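Local coordinates for protein cellulase (Bacteroides salanitronis, PDB 6WQY) that acts as the catalytic domain of a glycoside hydrolase family 5 endoglucanase of broad specificity, probably hydrolysing cellulose and related plant-wall polysaccharides, at residues V29-G34 against G339-Y344; T259-N264 against V313-D318. All coordinates share one frame; numbering follows the deposited sequence.

Both contacts belong to one closed parallel barrel of eight strands, in the order 1 to 8 along the chain. Contact 1 (29-34 with 339-344) joins the entrances of the first and last strands, whereas contact 2 (259-264 with 313-318) ties together two loops that follow strands 246-251 and 305-310. Their centres lie about 24 Å apart, and the nearest atoms are about 5 Å apart without touching. In sequence, contact 2 is nested inside the loop closed by contact 1. Helix 318-337 bridges them, starting at the end of 313-318 and delivering the chain to 339-344. One contact thus closes the barrel, and the other fastens neighbouring loops beyond its strands.

Contact 1: residues V29-G34 against G339-Y344; sequences VSLGLG and GMPPFY
G34 and F343 pair as a parallel beta bridge with their CA atoms 3.9 Å apart, and G34 bonds to strand 342-346 through both its N and its O, on either side of F343. Its N donates to P342 O at 2.9 Å, with an N-H...O angle of 153°. Its carbonyl O accepts from Y344 N at 3.0 Å, the donor standing well above the carbonyl plane, 56° out of it. The two bonds straddle F343, the usual pattern of a parallel pair, and F343 CA adds a CH...O contact to the same G34 O.

With no side chain in the way, G34 sets its CA over one face of the F343 ring, a CH-pi contact of 3.8 Å to the ring centroid. The CA is displaced toward the rim, coming 3.5 Å from F343 CD2. L31 CD2 reaches the edge of that ring, near its plane. L31 also packs on P341, its CB 3.7 Å from P341 CG; a chi1 of -76° puts L31 CG anti to the carbonyl carbon, and CD1 beyond it touches P341 CG as well. L33 CD1 meets P342 CG more loosely, at 4.2 Å.

Along the chain, between L31 and L33, helix 24-31 ends at G32, whose phi is positive, and T73 and S74 bind the backbone of L33 and L31. P342 is backed by helices 318-337 and 371-383, L33 also leans on the latter, and P341 and F343 make backbone hydrogen bonds to I307 of strand 305-310. The bridge therefore joins the first strand, 34-37, to the eighth and closes the TIM barrel.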
loop_
_atom_site.group_PDB
_atom_site.type_symbol
_atom_site.label_atom_id
_atom_site.label_comp_id
_atom_site.label_asym_id
_atom_site.label_seq_id
_atom_site.Cartn_x
_atom_site.Cartn_y
_atom_site.Cartn_z
ATOM N N VAL A 29 11.866 -1.185 10.720
ATOM C CA VAL A 29 13.018 -0.299 10.568
ATOM C C VAL A 29 13.532 -0.334 9.141
ATOM O O VAL A 29 13.864 0.705 8.561
ATOM C CB VAL A 29 14.130 -0.674 11.571
ATOM C CG1 VAL A 29 15.473 -0.022 11.191
ATOM C CG2 VAL A 29 13.731 -0.277 12.983
ATOM N N SER A 30 13.618 -1.526 8.549
ATOM C CA SER A 30 14.187 -1.629 7.212
ATOM C C SER A 30 13.312 -0.935 6.178
ATOM O O SER A 30 13.818 -0.483 5.149
ATOM C CB SER A 30 14.426 -3.092 6.831
ATOM O OG SER A 30 13.237 -3.760 6.433
ATOM N N LEU A 31 11.995 -0.862 6.414
ATOM C CA LEU A 31 11.068 -0.213 5.489
ATOM C C LEU A 31 10.955 1.291 5.715
ATOM O O LEU A 31 10.560 2.010 4.789
ATOM C CB LEU A 31 9.695 -0.884 5.560
ATOM C CG LEU A 31 9.643 -2.233 4.838
ATOM C CD1 LEU A 31 8.561 -3.131 5.403
ATOM C CD2 LEU A 31 9.468 -2.041 3.338
ATOM N N GLY A 32 11.281 1.778 6.906
ATOM C CA GLY A 32 11.382 3.217 7.136
ATOM C C GLY A 32 10.111 3.988 6.841
ATOM O O GLY A 32 9.019 3.647 7.317
ATOM N N LEU A 33 10.269 5.075 6.083
ATOM C CA LEU A 33 9.164 5.943 5.678
ATOM C C LEU A 33 8.876 5.689 4.211
ATOM O O LEU A 33 9.793 5.734 3.377
ATOM C CB LEU A 33 9.530 7.416 5.879
ATOM C CG LEU A 33 8.488 8.433 5.417
ATOM C CD1 LEU A 33 7.189 8.306 6.211
ATOM C CD2 LEU A 33 9.024 9.847 5.524
ATOM N N GLY A 34 7.613 5.425 3.883
ATOM C CA GLY A 34 7.233 5.092 2.530
ATOM C C GLY A 34 6.439 6.177 1.815
ATOM O O GLY A 34 5.888 7.094 2.407
ATOM N N GLY A 339 4.673 -0.198 15.491
ATOM C CA GLY A 339 5.372 -1.243 14.765
ATOM C C GLY A 339 5.126 -1.357 13.283
ATOM O O GLY A 339 5.453 -2.399 12.702
ATOM N N MET A 340 4.599 -0.320 12.628
ATOM C CA MET A 340 4.213 -0.412 11.220
ATOM C C MET A 340 4.830 0.713 10.398
ATOM O O MET A 340 4.717 1.886 10.784
ATOM C CB MET A 340 2.686 -0.322 11.107
ATOM C CG MET A 340 1.967 -1.495 11.748
ATOM S SD MET A 340 0.174 -1.299 11.742
ATOM C CE MET A 340 -0.019 -0.166 13.124
ATOM N N PRO A 341 5.477 0.419 9.273
ATOM C CA PRO A 341 5.942 1.502 8.390
ATOM C C PRO A 341 4.773 2.117 7.645
ATOM O O PRO A 341 3.948 1.390 7.088
ATOM C CB PRO A 341 6.892 0.796 7.415
ATOM C CG PRO A 341 6.503 -0.639 7.449
ATOM C CD PRO A 341 5.920 -0.915 8.810
ATOM N N PRO A 342 4.675 3.460 7.616
ATOM C CA PRO A 342 3.599 4.119 6.868
ATOM C C PRO A 342 4.049 4.553 5.485
ATOM O O PRO A 342 5.177 5.034 5.311
ATOM C CB PRO A 342 3.297 5.339 7.743
ATOM C CG PRO A 342 4.666 5.724 8.291
ATOM C CD PRO A 342 5.428 4.413 8.463
ATOM N N PHE A 343 3.147 4.417 4.501
ATOM C CA PHE A 343 3.383 4.826 3.118
ATOM C C PHE A 343 2.389 5.925 2.757
ATOM O O PHE A 343 1.183 5.674 2.659
ATOM C CB PHE A 343 3.220 3.643 2.157
ATOM C CG PHE A 343 4.361 2.648 2.201
ATOM C CD1 PHE A 343 4.550 1.822 3.307
ATOM C CD2 PHE A 343 5.222 2.531 1.133
ATOM C CE1 PHE A 343 5.609 0.915 3.340
ATOM C CE2 PHE A 343 6.271 1.624 1.155
ATOM C CZ PHE A 343 6.459 0.814 2.259
ATOM N N TYR A 344 2.898 7.133 2.555
ATOM C CA TYR A 344 2.070 8.287 2.221
ATOM C C TYR A 344 1.487 8.142 0.818
ATOM O O TYR A 344 2.184 7.737 -0.114
ATOM C CB TYR A 344 2.954 9.551 2.332
ATOM C CG TYR A 344 2.230 10.812 1.928
ATOM C CD1 TYR A 344 1.497 11.553 2.848
ATOM C CD2 TYR A 344 2.219 11.228 0.596
ATOM C CE1 TYR A 344 0.787 12.669 2.453
ATOM C CE2 TYR A 344 1.501 12.330 0.200
ATOM C CZ TYR A 344 0.788 13.047 1.135
ATOM O OH TYR A 344 0.039 14.144 0.767
#

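Contact 2: residues T259-N264 against V313-D318; sequences TENADN and VHRADD
V313 N donates to T259 O at 2.8 Å, the one backbone hydrogen bond between 259-264 and 313-318; it lies in the carbonyl plane with a C=O...N angle of 159°. The nearest CA atoms, those of E260 and V313, are 5.7 Å apart, and neither segment forms a strand, so the bond is a point of attachment and not part of a sheet.

V313 folds its methyls around that junction: CG2 lies 3.4 Å from T259 O and also packs 3.7 Å from N261 CB. N261 and R315 then reach toward each other tip to tip, their amide and guanidinium planes 34° apart. N261 CB lies over one face of the guanidinium, 3.5 Å from R315 NH2. At the guanidinium edge, in its plane, a water accepts from R315 NE at 2.9 Å and donates to N261 OD1, bridging the two groups.

A bend at chi2 (73°) turns R315 CD out of an extended path, and the rest of the chain carries the guanidinium back over its own loop, where NH1 donates to V313 O at 3.1 Å. NH2 bonds to the carbonyls of Y266 and Y258. Polar partners thus hold all three nitrogens of this buried group, and the carbonyl oxygens probably help to stabilise its charge. The amide of N261 is fixed by ND2, which bonds to N264 OD1 across the type I turn 261-264 and to T354 O.

The carboxylate of E321, in helix 318-337, accepts from R315 N through OE1 and from H314 ND1 through OE2. The pairing joins the loops after adjacent strands 246-251 and 305-310, on the side of the TIM barrel where the strands end, away from the annotated metal site.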
loop_
_atom_site.group_PDB
_atom_site.type_symbol
_atom_site.label_atom_id
_atom_site.label_comp_id
_atom_site.label_asym_id
_atom_site.label_seq_id
_atom_site.Cartn_x
_atom_site.Cartn_y
_atom_site.Cartn_z
ATOM N N THR A 259 -9.216 13.746 5.943
ATOM C CA THR A 259 -7.956 13.550 5.236
ATOM C C THR A 259 -8.092 13.756 3.735
ATOM O O THR A 259 -7.127 14.196 3.104
ATOM C CB THR A 259 -7.351 12.184 5.560
ATOM O OG1 THR A 259 -8.301 11.172 5.215
ATOM C CG2 THR A 259 -6.972 12.080 7.027
ATOM N N GLU A 260 -9.245 13.448 3.139
ATOM C CA GLU A 260 -9.449 13.715 1.724
ATOM C C GLU A 260 -10.275 14.976 1.473
ATOM O O GLU A 260 -10.326 15.450 0.334
ATOM C CB GLU A 260 -10.088 12.512 1.018
ATOM C CG GLU A 260 -10.112 12.667 -0.494
ATOM C CD GLU A 260 -10.232 11.356 -1.234
ATOM O OE1 GLU A 260 -11.009 10.506 -0.788
ATOM O OE2 GLU A 260 -9.542 11.181 -2.260
ATOM N N ASN A 261 -10.920 15.525 2.493
ATOM C CA ASN A 261 -11.558 16.844 2.403
ATOM C C ASN A 261 -12.661 16.888 1.345
ATOM O O ASN A 261 -12.794 17.871 0.614
ATOM C CB ASN A 261 -10.519 17.941 2.143
ATOM C CG ASN A 261 -11.066 19.339 2.370
ATOM O OD1 ASN A 261 -11.876 19.561 3.268
ATOM N ND2 ASN A 261 -10.622 20.293 1.551
ATOM N N ALA A 262 -13.481 15.836 1.277
ATOM C CA ALA A 262 -14.445 15.706 0.184
ATOM C C ALA A 262 -15.352 16.928 0.070
ATOM O O ALA A 262 -15.413 17.573 -0.983
ATOM C CB ALA A 262 -15.275 14.430 0.359
ATOM N N ASP A 263 -16.082 17.250 1.134
ATOM C CA ASP A 263 -17.066 18.327 1.086
ATOM C C ASP A 263 -16.493 19.681 1.499
ATOM O O ASP A 263 -17.260 20.628 1.696
ATOM C CB ASP A 263 -18.287 17.983 1.943
ATOM C CG ASP A 263 -19.565 18.634 1.427
ATOM O OD1 ASP A 263 -19.649 18.914 0.209
ATOM O OD2 ASP A 263 -20.482 18.873 2.240
ATOM N N ASN A 264 -15.170 19.787 1.620
ATOM C CA ASN A 264 -14.478 21.044 1.911
ATOM C C ASN A 264 -15.096 21.781 3.099
ATOM O O ASN A 264 -15.310 22.996 3.065
ATOM C CB ASN A 264 -14.407 21.945 0.671
ATOM C CG ASN A 264 -13.311 22.988 0.772
ATOM O OD1 ASN A 264 -12.251 22.745 1.345
ATOM N ND2 ASN A 264 -13.572 24.171 0.221
ATOM N N VAL A 313 -4.691 15.587 2.615
ATOM C CA VAL A 313 -4.521 16.550 1.535
ATOM C C VAL A 313 -4.101 17.922 2.068
ATOM O O VAL A 313 -4.345 18.302 3.216
ATOM C CB VAL A 313 -5.768 16.663 0.638
ATOM C CG1 VAL A 313 -6.067 15.333 -0.027
ATOM C CG2 VAL A 313 -6.974 17.192 1.415
ATOM N N HIS A 314 -3.469 18.682 1.185
ATOM C CA HIS A 314 -2.978 20.032 1.431
ATOM C C HIS A 314 -4.113 21.029 1.589
ATOM O O HIS A 314 -5.148 20.949 0.922
ATOM C CB HIS A 314 -2.096 20.428 0.242
ATOM C CG HIS A 314 -1.604 21.840 0.238
ATOM N ND1 HIS A 314 -0.728 22.344 1.178
ATOM C CD2 HIS A 314 -1.809 22.836 -0.654
ATOM C CE1 HIS A 314 -0.441 23.600 0.878
ATOM N NE2 HIS A 314 -1.082 23.922 -0.232
ATOM N N ARG A 315 -3.887 21.995 2.472
ATOM C CA ARG A 315 -4.739 23.169 2.611
ATOM C C ARG A 315 -3.920 24.419 2.301
ATOM O O ARG A 315 -2.813 24.586 2.823
ATOM C CB ARG A 315 -5.323 23.273 4.023
ATOM C CG ARG A 315 -6.634 22.507 4.214
ATOM C CD ARG A 315 -6.487 20.994 4.274
ATOM N NE ARG A 315 -7.761 20.412 4.683
ATOM C CZ ARG A 315 -7.961 19.125 4.942
ATOM N NH1 ARG A 315 -6.980 18.239 4.799
ATOM N NH2 ARG A 315 -9.165 18.721 5.326
ATOM N N ALA A 316 -4.461 25.292 1.454
ATOM C CA ALA A 316 -3.758 26.522 1.113
ATOM C C ALA A 316 -3.772 27.530 2.255
ATOM O O ALA A 316 -2.881 28.384 2.322
ATOM C CB ALA A 316 -4.376 27.145 -0.145
ATOM N N ASP A 317 -4.748 27.431 3.153
ATOM C CA ASP A 317 -4.844 28.320 4.302
ATOM C C ASP A 317 -3.814 27.946 5.365
ATOM O O ASP A 317 -3.704 26.780 5.752
ATOM C CB ASP A 317 -6.256 28.192 4.877
ATOM C CG ASP A 317 -6.459 29.014 6.129
ATOM O OD1 ASP A 317 -6.602 30.247 6.011
ATOM O OD2 ASP A 317 -6.484 28.425 7.228
ATOM N N ASP A 318 -3.087 28.952 5.867
ATOM C CA ASP A 318 -2.002 28.719 6.817
ATOM C C ASP A 318 -2.491 27.992 8.067
ATOM O O ASP A 318 -1.853 27.047 8.545
ATOM C CB ASP A 318 -1.387 30.061 7.237
ATOM C CG ASP A 318 -0.168 30.445 6.417
ATOM O OD1 ASP A 318 0.353 29.595 5.666
ATOM O OD2 ASP A 318 0.275 31.610 6.532
HETATM O O HOH W 1 -10.211 21.904 4.682
#